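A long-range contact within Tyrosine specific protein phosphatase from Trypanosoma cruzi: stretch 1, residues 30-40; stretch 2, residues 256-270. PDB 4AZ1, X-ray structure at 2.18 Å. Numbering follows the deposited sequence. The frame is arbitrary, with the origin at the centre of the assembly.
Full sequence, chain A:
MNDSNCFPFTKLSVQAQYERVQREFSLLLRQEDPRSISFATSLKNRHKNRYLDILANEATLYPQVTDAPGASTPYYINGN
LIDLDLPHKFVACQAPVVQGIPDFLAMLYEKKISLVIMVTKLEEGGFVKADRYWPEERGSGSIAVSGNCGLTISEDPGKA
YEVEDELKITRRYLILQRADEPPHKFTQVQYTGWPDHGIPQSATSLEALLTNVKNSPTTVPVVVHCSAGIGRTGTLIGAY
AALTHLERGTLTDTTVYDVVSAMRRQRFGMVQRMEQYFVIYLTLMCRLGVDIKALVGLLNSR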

# COMPACT_ATOMS: atom_id res chain seq x y z
N ARG A 30 30.45 -16.32 -10.25
CA ARG A 30 30.82 -17.12 -11.42
C ARG A 30 29.74 -18.16 -11.78
O ARG A 30 29.59 -18.52 -12.95
CB ARG A 30 32.19 -17.77 -11.18
CG ARG A 30 32.58 -18.93 -12.08
CD ARG A 30 33.14 -18.47 -13.41
NE ARG A 30 33.75 -19.58 -14.16
CZ ARG A 30 33.05 -20.51 -14.80
NH1 ARG A 30 31.72 -20.49 -14.77
NH2 ARG A 30 33.68 -21.48 -15.46
N GLN A 31 28.95 -18.59 -10.79
CA GLN A 31 27.93 -19.61 -11.02
C GLN A 31 26.60 -19.05 -11.46
O GLN A 31 25.67 -19.81 -11.76
CB GLN A 31 27.71 -20.43 -9.74
CG GLN A 31 28.41 -21.76 -9.73
CD GLN A 31 29.88 -21.64 -9.41
OE1 GLN A 31 30.27 -21.63 -8.25
NE2 GLN A 31 30.71 -21.54 -10.45
N GLU A 32 26.48 -17.72 -11.47
CA GLU A 32 25.21 -17.09 -11.82
C GLU A 32 24.78 -17.37 -13.27
O GLU A 32 25.55 -17.18 -14.22
CB GLU A 32 25.27 -15.58 -11.55
CG GLU A 32 25.41 -15.26 -10.07
CD GLU A 32 25.30 -13.77 -9.76
OE1 GLU A 32 25.35 -12.95 -10.71
OE2 GLU A 32 25.16 -13.43 -8.57
N ASP A 33 23.54 -17.85 -13.42
CA ASP A 33 22.96 -18.11 -14.74
C ASP A 33 21.44 -18.03 -14.70
O ASP A 33 20.75 -19.06 -14.69
CB ASP A 33 23.42 -19.45 -15.30
CG ASP A 33 22.91 -19.71 -16.71
OD1 ASP A 33 22.44 -18.74 -17.37
OD2 ASP A 33 22.99 -20.87 -17.18
N PRO A 34 20.90 -16.81 -14.72
CA PRO A 34 19.48 -16.51 -14.53
C PRO A 34 18.67 -16.69 -15.81
O PRO A 34 17.45 -16.61 -15.77
CB PRO A 34 19.51 -15.03 -14.15
CG PRO A 34 20.66 -14.48 -14.94
CD PRO A 34 21.69 -15.59 -15.02
N ARG A 35 19.36 -16.92 -16.93
CA ARG A 35 18.68 -17.07 -18.21
C ARG A 35 17.83 -18.34 -18.21
O ARG A 35 16.77 -18.40 -18.86
CB ARG A 35 19.71 -17.14 -19.35
CG ARG A 35 20.40 -15.82 -19.67
CD ARG A 35 21.11 -15.88 -21.03
NE ARG A 35 22.12 -16.93 -21.09
CZ ARG A 35 22.79 -17.27 -22.20
NH1 ARG A 35 22.55 -16.64 -23.34
NH2 ARG A 35 23.69 -18.24 -22.16
N SER A 36 18.31 -19.34 -17.47
CA SER A 36 17.69 -20.66 -17.38
C SER A 36 16.58 -20.73 -16.32
O SER A 36 15.88 -21.74 -16.23
CB SER A 36 18.76 -21.68 -17.01
OG SER A 36 19.39 -21.32 -15.78
N ILE A 37 16.43 -19.68 -15.52
CA ILE A 37 15.50 -19.67 -14.40
C ILE A 37 14.20 -18.93 -14.72
O ILE A 37 14.24 -17.84 -15.31
CB ILE A 37 16.14 -19.02 -13.17
CG1 ILE A 37 17.50 -19.66 -12.90
CG2 ILE A 37 15.23 -19.12 -11.96
CD1 ILE A 37 18.21 -19.10 -11.70
N SER A 38 13.07 -19.50 -14.33
CA SER A 38 11.78 -18.82 -14.48
C SER A 38 11.54 -17.74 -13.41
O SER A 38 11.70 -17.99 -12.21
CB SER A 38 10.63 -19.83 -14.46
OG SER A 38 9.39 -19.16 -14.65
N PHE A 39 11.15 -16.55 -13.87
CA PHE A 39 10.74 -15.46 -12.99
C PHE A 39 9.38 -14.94 -13.42
O PHE A 39 9.08 -13.75 -13.23
CB PHE A 39 11.75 -14.33 -13.07
CG PHE A 39 13.10 -14.68 -12.51
CD1 PHE A 39 13.33 -14.62 -11.14
CD2 PHE A 39 14.13 -15.10 -13.35
CE1 PHE A 39 14.59 -14.95 -10.61
CE2 PHE A 39 15.38 -15.43 -12.83
CZ PHE A 39 15.61 -15.35 -11.44
N ALA A 40 8.55 -15.83 -13.97
CA ALA A 40 7.28 -15.48 -14.61
C ALA A 40 6.42 -14.51 -13.81
O ALA A 40 6.11 -13.41 -14.29
CB ALA A 40 6.48 -16.75 -14.93
N VAL A 256 29.96 -22.31 4.98
CA VAL A 256 29.50 -20.99 4.54
C VAL A 256 29.21 -20.95 3.05
O VAL A 256 28.16 -20.46 2.61
CB VAL A 256 30.48 -19.85 4.89
CG1 VAL A 256 29.85 -18.50 4.54
CG2 VAL A 256 30.81 -19.87 6.37
N TYR A 257 30.16 -21.45 2.27
CA TYR A 257 29.96 -21.58 0.84
C TYR A 257 28.71 -22.42 0.55
O TYR A 257 27.85 -22.02 -0.24
CB TYR A 257 31.20 -22.17 0.17
CG TYR A 257 31.12 -22.12 -1.34
CD1 TYR A 257 31.45 -20.97 -2.02
CD2 TYR A 257 30.68 -23.22 -2.07
CE1 TYR A 257 31.36 -20.90 -3.40
CE2 TYR A 257 30.59 -23.17 -3.46
CZ TYR A 257 30.92 -22.00 -4.11
OH TYR A 257 30.84 -21.92 -5.48
N ASP A 258 28.59 -23.59 1.19
CA ASP A 258 27.45 -24.48 0.93
C ASP A 258 26.09 -23.84 1.26
O ASP A 258 25.13 -23.94 0.49
CB ASP A 258 27.62 -25.79 1.69
CG ASP A 258 28.78 -26.62 1.16
OD1 ASP A 258 29.10 -26.50 -0.05
OD2 ASP A 258 29.37 -27.39 1.94
N VAL A 259 26.03 -23.19 2.41
CA VAL A 259 24.83 -22.50 2.85
C VAL A 259 24.42 -21.40 1.88
O VAL A 259 23.25 -21.30 1.49
CB VAL A 259 25.04 -21.89 4.25
CG1 VAL A 259 24.07 -20.74 4.49
CG2 VAL A 259 24.87 -22.97 5.31
N VAL A 260 25.38 -20.57 1.47
CA VAL A 260 25.06 -19.50 0.54
C VAL A 260 24.67 -20.07 -0.82
O VAL A 260 23.74 -19.58 -1.46
CB VAL A 260 26.19 -18.46 0.46
CG1 VAL A 260 25.90 -17.40 -0.62
CG2 VAL A 260 26.34 -17.78 1.81
N SER A 261 25.35 -21.14 -1.23
CA SER A 261 25.03 -21.77 -2.50
C SER A 261 23.58 -22.25 -2.51
O SER A 261 22.84 -22.04 -3.48
CB SER A 261 25.99 -22.93 -2.77
OG SER A 261 26.46 -22.89 -4.09
N ALA A 262 23.15 -22.86 -1.41
CA ALA A 262 21.78 -23.36 -1.30
C ALA A 262 20.73 -22.24 -1.20
O ALA A 262 19.61 -22.39 -1.68
CB ALA A 262 21.65 -24.33 -0.14
N MET A 263 21.09 -21.13 -0.57
CA MET A 263 20.19 -19.98 -0.53
C MET A 263 20.02 -19.43 -1.94
O MET A 263 18.91 -19.09 -2.35
CB MET A 263 20.75 -18.88 0.38
CG MET A 263 20.67 -19.17 1.87
SD MET A 263 21.05 -17.70 2.84
CE MET A 263 22.67 -17.27 2.18
N ARG A 264 21.13 -19.34 -2.68
CA ARG A 264 21.10 -18.82 -4.04
C ARG A 264 20.22 -19.62 -5.00
O ARG A 264 19.65 -19.06 -5.94
CB ARG A 264 22.53 -18.70 -4.59
CG ARG A 264 23.13 -17.35 -4.31
CD ARG A 264 24.61 -17.22 -4.61
NE ARG A 264 25.02 -15.83 -4.32
CZ ARG A 264 25.28 -14.92 -5.25
NH1 ARG A 264 25.23 -15.26 -6.54
NH2 ARG A 264 25.61 -13.68 -4.90
N ARG A 265 20.10 -20.93 -4.77
CA ARG A 265 19.24 -21.76 -5.61
C ARG A 265 17.77 -21.44 -5.34
O ARG A 265 16.91 -21.76 -6.15
CB ARG A 265 19.48 -23.25 -5.35
CG ARG A 265 20.78 -23.81 -5.90
CD ARG A 265 20.84 -25.34 -5.74
NE ARG A 265 21.14 -25.76 -4.36
CZ ARG A 265 22.37 -25.94 -3.88
NH1 ARG A 265 23.44 -25.74 -4.64
NH2 ARG A 265 22.53 -26.33 -2.62
N GLN A 266 17.50 -20.84 -4.19
CA GLN A 266 16.11 -20.61 -3.79
C GLN A 266 15.68 -19.16 -4.00
O GLN A 266 14.50 -18.85 -4.10
CB GLN A 266 15.91 -21.03 -2.34
CG GLN A 266 16.11 -22.52 -2.07
CD GLN A 266 16.05 -22.84 -0.59
OE1 GLN A 266 14.97 -22.88 0.00
NE2 GLN A 266 17.21 -23.05 0.02
N ARG A 267 16.66 -18.26 -4.05
CA ARG A 267 16.42 -16.85 -4.39
C ARG A 267 17.67 -16.30 -5.06
O ARG A 267 18.69 -16.09 -4.41
CB ARG A 267 16.08 -16.02 -3.15
CG ARG A 267 15.79 -14.53 -3.44
CD ARG A 267 15.11 -13.86 -2.25
NE ARG A 267 15.01 -12.40 -2.36
CZ ARG A 267 14.01 -11.74 -2.94
NH1 ARG A 267 13.00 -12.41 -3.50
NH2 ARG A 267 14.03 -10.41 -2.98
N PHE A 268 17.58 -16.08 -6.37
CA PHE A 268 18.73 -15.68 -7.17
C PHE A 268 19.47 -14.49 -6.57
O PHE A 268 18.87 -13.46 -6.26
CB PHE A 268 18.29 -15.33 -8.59
CG PHE A 268 19.43 -15.06 -9.51
CD1 PHE A 268 20.07 -16.10 -10.16
CD2 PHE A 268 19.88 -13.75 -9.71
CE1 PHE A 268 21.14 -15.86 -11.01
CE2 PHE A 268 20.96 -13.50 -10.55
CZ PHE A 268 21.59 -14.56 -11.20
N GLY A 269 20.78 -14.63 -6.39
CA GLY A 269 21.61 -13.50 -6.01
C GLY A 269 21.79 -13.29 -4.52
O GLY A 269 22.41 -12.30 -4.12
N MET A 270 21.27 -14.21 -3.71
CA MET A 270 21.39 -14.11 -2.25
C MET A 270 22.85 -13.87 -1.82
O MET A 270 23.79 -14.55 -2.32
CB MET A 270 20.83 -15.35 -1.53
CG MET A 270 19.31 -15.41 -1.43
SD MET A 270 18.57 -14.17 -0.34
CE MET A 270 18.39 -15.11 1.17

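The contact is small, 352 Å² summed over both sides, and it is built around one aromatic ring and one ion pair. F268 gives up by far the most surface. It lies just past the helix of the second stretch, in the type II turn from R267 to M270, and its CA-to-CB bond points toward the first stretch. With chi1 at -174° (t) and chi2 at 85°, the ring extends from the turn toward E32, D33, P34, I37 and F39, all of which F268 contacts.

P34 covers one face of the ring: its CB sits 3.6 Å from F268 CE1 and 3.9 Å from the ring centroid, 26° off the normal, a CH-pi contact. Proline suits the spot because its compact, rigid ring presents a C-H to the aromatic face without a rotamer to fix. I37, in the m,t rotamer, extends its chain so that CD1 reaches F268 CD1 at 3.9 Å. F39, with chi1 at -66° (m), brings CZ to 3.9 Å from F268 CB, so the edge of its ring packs against the root of the F268 side chain. The backbone of D33 supplies the edge contact, N to F268 CE1 at 3.9 Å, while its CA-to-CB bond points away. Two bonds lie within this segment of the first stretch: S36 OG donates to D33 O at 2.9 Å, and a weak backbone bond runs from I37 N to P34 O at 3.2 Å.

E32 does two jobs with one extended conformation. Its CB lies 3.8 Å from F268 CZ, placed there by the backbone; chi1 at -65° (m) and chi2 at -173° (t) then carry the carboxylate onward to R264. There R264 NH1 donates to E32 OE2 at 2.7 Å and 160°, a hydrogen-bonded salt bridge lying near the guanidinium plane. R264 has an off-well chi1 of -91°, but t at chi2 and chi3 stretches the chain out from the helix. Its NE also makes a weak bond to M270 O at 2.7 Å, which ties the arginine to the end of its own stretch.

G269 passes beside this pair, its CA 4.4 Å from E32 OE2. Its phi/psi of 91/5 would jam a CB against the preceding carbonyl O, so the turn itself calls for glycine.

At the far end, Y257 starts sideways, but its long t side chain brings OH to 2.8 Å from Q31 OE1. The angle is poor for a hydrogen bond, so this polar approach is close without being one.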